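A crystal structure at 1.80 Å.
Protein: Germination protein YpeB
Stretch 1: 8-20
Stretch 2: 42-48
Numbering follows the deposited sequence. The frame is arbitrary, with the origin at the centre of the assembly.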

# COMPACT_ATOMS: atom_id res chain seq x y z
N ARG A 8 -15.77 17.57 -5.77
CA ARG A 8 -16.09 18.07 -7.10
C ARG A 8 -14.93 17.82 -8.06
O ARG A 8 -13.98 17.12 -7.72
CB ARG A 8 -16.44 19.55 -7.05
N GLU A 9 -15.01 18.39 -9.25
CA GLU A 9 -13.88 18.36 -10.17
C GLU A 9 -12.86 19.39 -9.72
O GLU A 9 -13.19 20.32 -8.99
CB GLU A 9 -14.33 18.62 -11.61
CG GLU A 9 -13.48 17.92 -12.66
CD GLU A 9 -14.32 17.29 -13.75
OE1 GLU A 9 -14.60 17.97 -14.75
OE2 GLU A 9 -14.69 16.10 -13.60
N VAL A 10 -11.62 19.21 -10.14
CA VAL A 10 -10.58 20.19 -9.84
C VAL A 10 -9.90 20.63 -11.14
O VAL A 10 -9.79 19.85 -12.09
CB VAL A 10 -9.53 19.63 -8.85
CG1 VAL A 10 -10.21 19.19 -7.57
CG2 VAL A 10 -8.76 18.47 -9.48
N SER A 11 -9.47 21.88 -11.18
CA SER A 11 -8.80 22.39 -12.37
C SER A 11 -7.31 22.09 -12.31
O SER A 11 -6.77 21.84 -11.23
CB SER A 11 -9.05 23.89 -12.55
OG SER A 11 -8.48 24.63 -11.48
N GLU A 12 -6.66 22.13 -13.47
CA GLU A 12 -5.25 21.77 -13.59
C GLU A 12 -4.34 22.58 -12.67
O GLU A 12 -3.21 22.17 -12.40
CB GLU A 12 -4.81 21.93 -15.05
CG GLU A 12 -5.76 21.29 -16.05
CD GLU A 12 -5.21 21.28 -17.46
OE1 GLU A 12 -6.02 21.19 -18.41
OE2 GLU A 12 -3.98 21.35 -17.62
N ASP A 13 -4.83 23.72 -12.21
CA ASP A 13 -4.09 24.56 -11.28
C ASP A 13 -4.18 23.99 -9.86
O ASP A 13 -3.24 24.09 -9.08
CB ASP A 13 -4.61 26.00 -11.31
CG ASP A 13 -3.50 27.02 -11.33
OD1 ASP A 13 -2.52 26.86 -10.58
OD2 ASP A 13 -3.60 28.00 -12.11
N VAL A 14 -5.33 23.40 -9.54
CA VAL A 14 -5.54 22.78 -8.24
C VAL A 14 -4.74 21.49 -8.11
O VAL A 14 -4.13 21.22 -7.07
CB VAL A 14 -7.04 22.49 -8.00
CG1 VAL A 14 -7.22 21.63 -6.76
CG2 VAL A 14 -7.82 23.79 -7.88
N ALA A 15 -4.73 20.69 -9.18
CA ALA A 15 -3.96 19.45 -9.20
C ALA A 15 -2.47 19.73 -8.99
O ALA A 15 -1.74 18.90 -8.46
CB ALA A 15 -4.19 18.71 -10.52
N LYS A 16 -2.04 20.92 -9.39
CA LYS A 16 -0.66 21.36 -9.19
C LYS A 16 -0.31 21.50 -7.71
O LYS A 16 0.78 21.12 -7.28
CB LYS A 16 -0.43 22.69 -9.91
CG LYS A 16 0.79 22.74 -10.81
CD LYS A 16 0.37 22.78 -12.28
CE LYS A 16 1.54 23.15 -13.18
NZ LYS A 16 1.60 22.29 -14.39
N GLN A 17 -1.24 22.04 -6.93
CA GLN A 17 -0.96 22.33 -5.53
C GLN A 17 -1.00 21.06 -4.69
O GLN A 17 -0.29 20.94 -3.68
CB GLN A 17 -1.96 23.37 -4.99
CG GLN A 17 -1.92 23.58 -3.48
CD GLN A 17 -2.94 22.73 -2.74
OE1 GLN A 17 -4.03 22.47 -3.25
NE2 GLN A 17 -2.58 22.29 -1.54
N VAL A 18 -1.82 20.11 -5.10
CA VAL A 18 -1.83 18.80 -4.46
C VAL A 18 -0.43 18.20 -4.55
O VAL A 18 0.14 17.76 -3.55
CB VAL A 18 -2.86 17.86 -5.12
CG1 VAL A 18 -2.95 16.54 -4.37
CG2 VAL A 18 -4.22 18.53 -5.17
N ALA A 19 0.12 18.24 -5.76
CA ALA A 19 1.45 17.71 -6.04
C ALA A 19 2.53 18.34 -5.16
O ALA A 19 3.33 17.64 -4.54
CB ALA A 19 1.79 17.90 -7.52
N ARG A 20 2.55 19.67 -5.11
CA ARG A 20 3.55 20.39 -4.33
C ARG A 20 3.56 19.94 -2.87
O ARG A 20 4.63 19.69 -2.29
CB ARG A 20 3.30 21.90 -4.42
CG ARG A 20 3.29 22.45 -5.83
CD ARG A 20 3.42 23.97 -5.83
NE ARG A 20 3.28 24.52 -7.18
CZ ARG A 20 4.26 24.58 -8.07
NH1 ARG A 20 4.04 25.09 -9.27
NH2 ARG A 20 5.46 24.10 -7.77
N TYR A 42 -10.52 6.44 -17.05
CA TYR A 42 -10.51 7.22 -15.81
C TYR A 42 -10.12 8.67 -16.06
O TYR A 42 -9.25 8.96 -16.87
CB TYR A 42 -9.54 6.60 -14.80
CG TYR A 42 -9.95 5.22 -14.33
CD1 TYR A 42 -10.87 5.06 -13.30
CD2 TYR A 42 -9.41 4.08 -14.91
CE1 TYR A 42 -11.24 3.80 -12.86
CE2 TYR A 42 -9.77 2.82 -14.48
CZ TYR A 42 -10.69 2.68 -13.45
OH TYR A 42 -11.06 1.43 -13.02
N GLU A 43 -10.78 9.58 -15.34
CA GLU A 43 -10.47 10.99 -15.45
C GLU A 43 -9.32 11.34 -14.52
O GLU A 43 -9.49 11.40 -13.30
CB GLU A 43 -11.71 11.83 -15.12
CG GLU A 43 -12.82 11.66 -16.13
CD GLU A 43 -14.04 12.50 -15.81
OE1 GLU A 43 -14.60 12.33 -14.71
OE2 GLU A 43 -14.43 13.33 -16.66
N VAL A 44 -8.15 11.55 -15.11
CA VAL A 44 -6.92 11.73 -14.35
C VAL A 44 -6.05 12.83 -14.97
O VAL A 44 -6.03 13.01 -16.19
CB VAL A 44 -6.13 10.39 -14.29
CG1 VAL A 44 -4.70 10.60 -13.79
CG2 VAL A 44 -6.86 9.37 -13.43
N TYR A 45 -5.35 13.59 -14.12
CA TYR A 45 -4.31 14.51 -14.57
C TYR A 45 -2.93 13.88 -14.46
O TYR A 45 -2.48 13.55 -13.36
CB TYR A 45 -4.33 15.81 -13.76
CG TYR A 45 -5.59 16.62 -13.94
CD1 TYR A 45 -5.76 17.42 -15.06
CD2 TYR A 45 -6.59 16.62 -12.98
CE1 TYR A 45 -6.91 18.17 -15.24
CE2 TYR A 45 -7.73 17.38 -13.14
CZ TYR A 45 -7.89 18.15 -14.27
OH TYR A 45 -9.02 18.91 -14.46
N SER A 46 -2.26 13.71 -15.60
CA SER A 46 -0.90 13.15 -15.61
C SER A 46 0.13 14.27 -15.56
O SER A 46 0.24 15.07 -16.48
CB SER A 46 -0.68 12.30 -16.86
OG SER A 46 -1.17 10.98 -16.68
N LEU A 47 0.90 14.30 -14.48
CA LEU A 47 1.89 15.35 -14.28
C LEU A 47 3.30 14.83 -14.49
O LEU A 47 3.62 13.70 -14.11
CB LEU A 47 1.76 15.96 -12.88
CG LEU A 47 0.58 16.87 -12.57
CD1 LEU A 47 -0.76 16.15 -12.71
CD2 LEU A 47 0.72 17.43 -11.18
N THR A 48 4.14 15.67 -15.09
CA THR A 48 5.57 15.39 -15.20
C THR A 48 6.34 16.54 -14.56
O THR A 48 6.50 17.60 -15.17
CB THR A 48 6.02 15.21 -16.67
OG1 THR A 48 5.26 14.17 -17.29
CG2 THR A 48 7.50 14.85 -16.73

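The first stretch begins as an extended segment and then winds into a helix that runs through Arg20, while the second becomes a strand from Val44 onward. Helix and strand axes approach to 9.9 Å, with their N-to-C directions 58° apart, so the strand crosses the helix obliquely. Near the start of the helix, the carbonyl of Ser11 accepts a bond from the backbone of Ala15 (N to Ser11 O, 3.1 Å). The backbones come near one another at Ala15 and Tyr45, whose CA atoms lie 7.3 Å apart, a spacing that the small alanine side chain readily fits.

Strand alternation sends the side chains of Glu43, Tyr45 and Leu47 toward the first stretch, while those of Val44 and Ser46 make no contact with it. Tyr45 dominates. Its long ring reaches past the helix start to the extended segment, where Tyr45 OH donates a hydrogen bond to Val10 O at 2.7 Å. Tyrosine suits this buried position because its ring packs against carbon while its hydroxyl finds a polar partner at the far end. Val10 CG2 lies 4.0 Å from Tyr45 CE2, and Ala15 CB lies 4.0 Å from Tyr45 CD2. Glu12 contributes its aliphatic portion, with CG 3.4 Å from Tyr45 CE1, while its carboxylate extends beyond the ring.

Further along the helix, Leu47 fills the space beside two alanines one turn apart: Leu47 CD2 is 3.8 Å from Ala19 CB and 4.0 Å from Ala15 O. The short methyl side chains let the branched leucine approach the helix backbone closely. At the exposed margin, Glu9 OE2 and Glu43 OE1 stand 3.9 Å apart, a pairing of like charges that, if both are ionized, adds no electrostatic attraction; solvent can soften their repulsion.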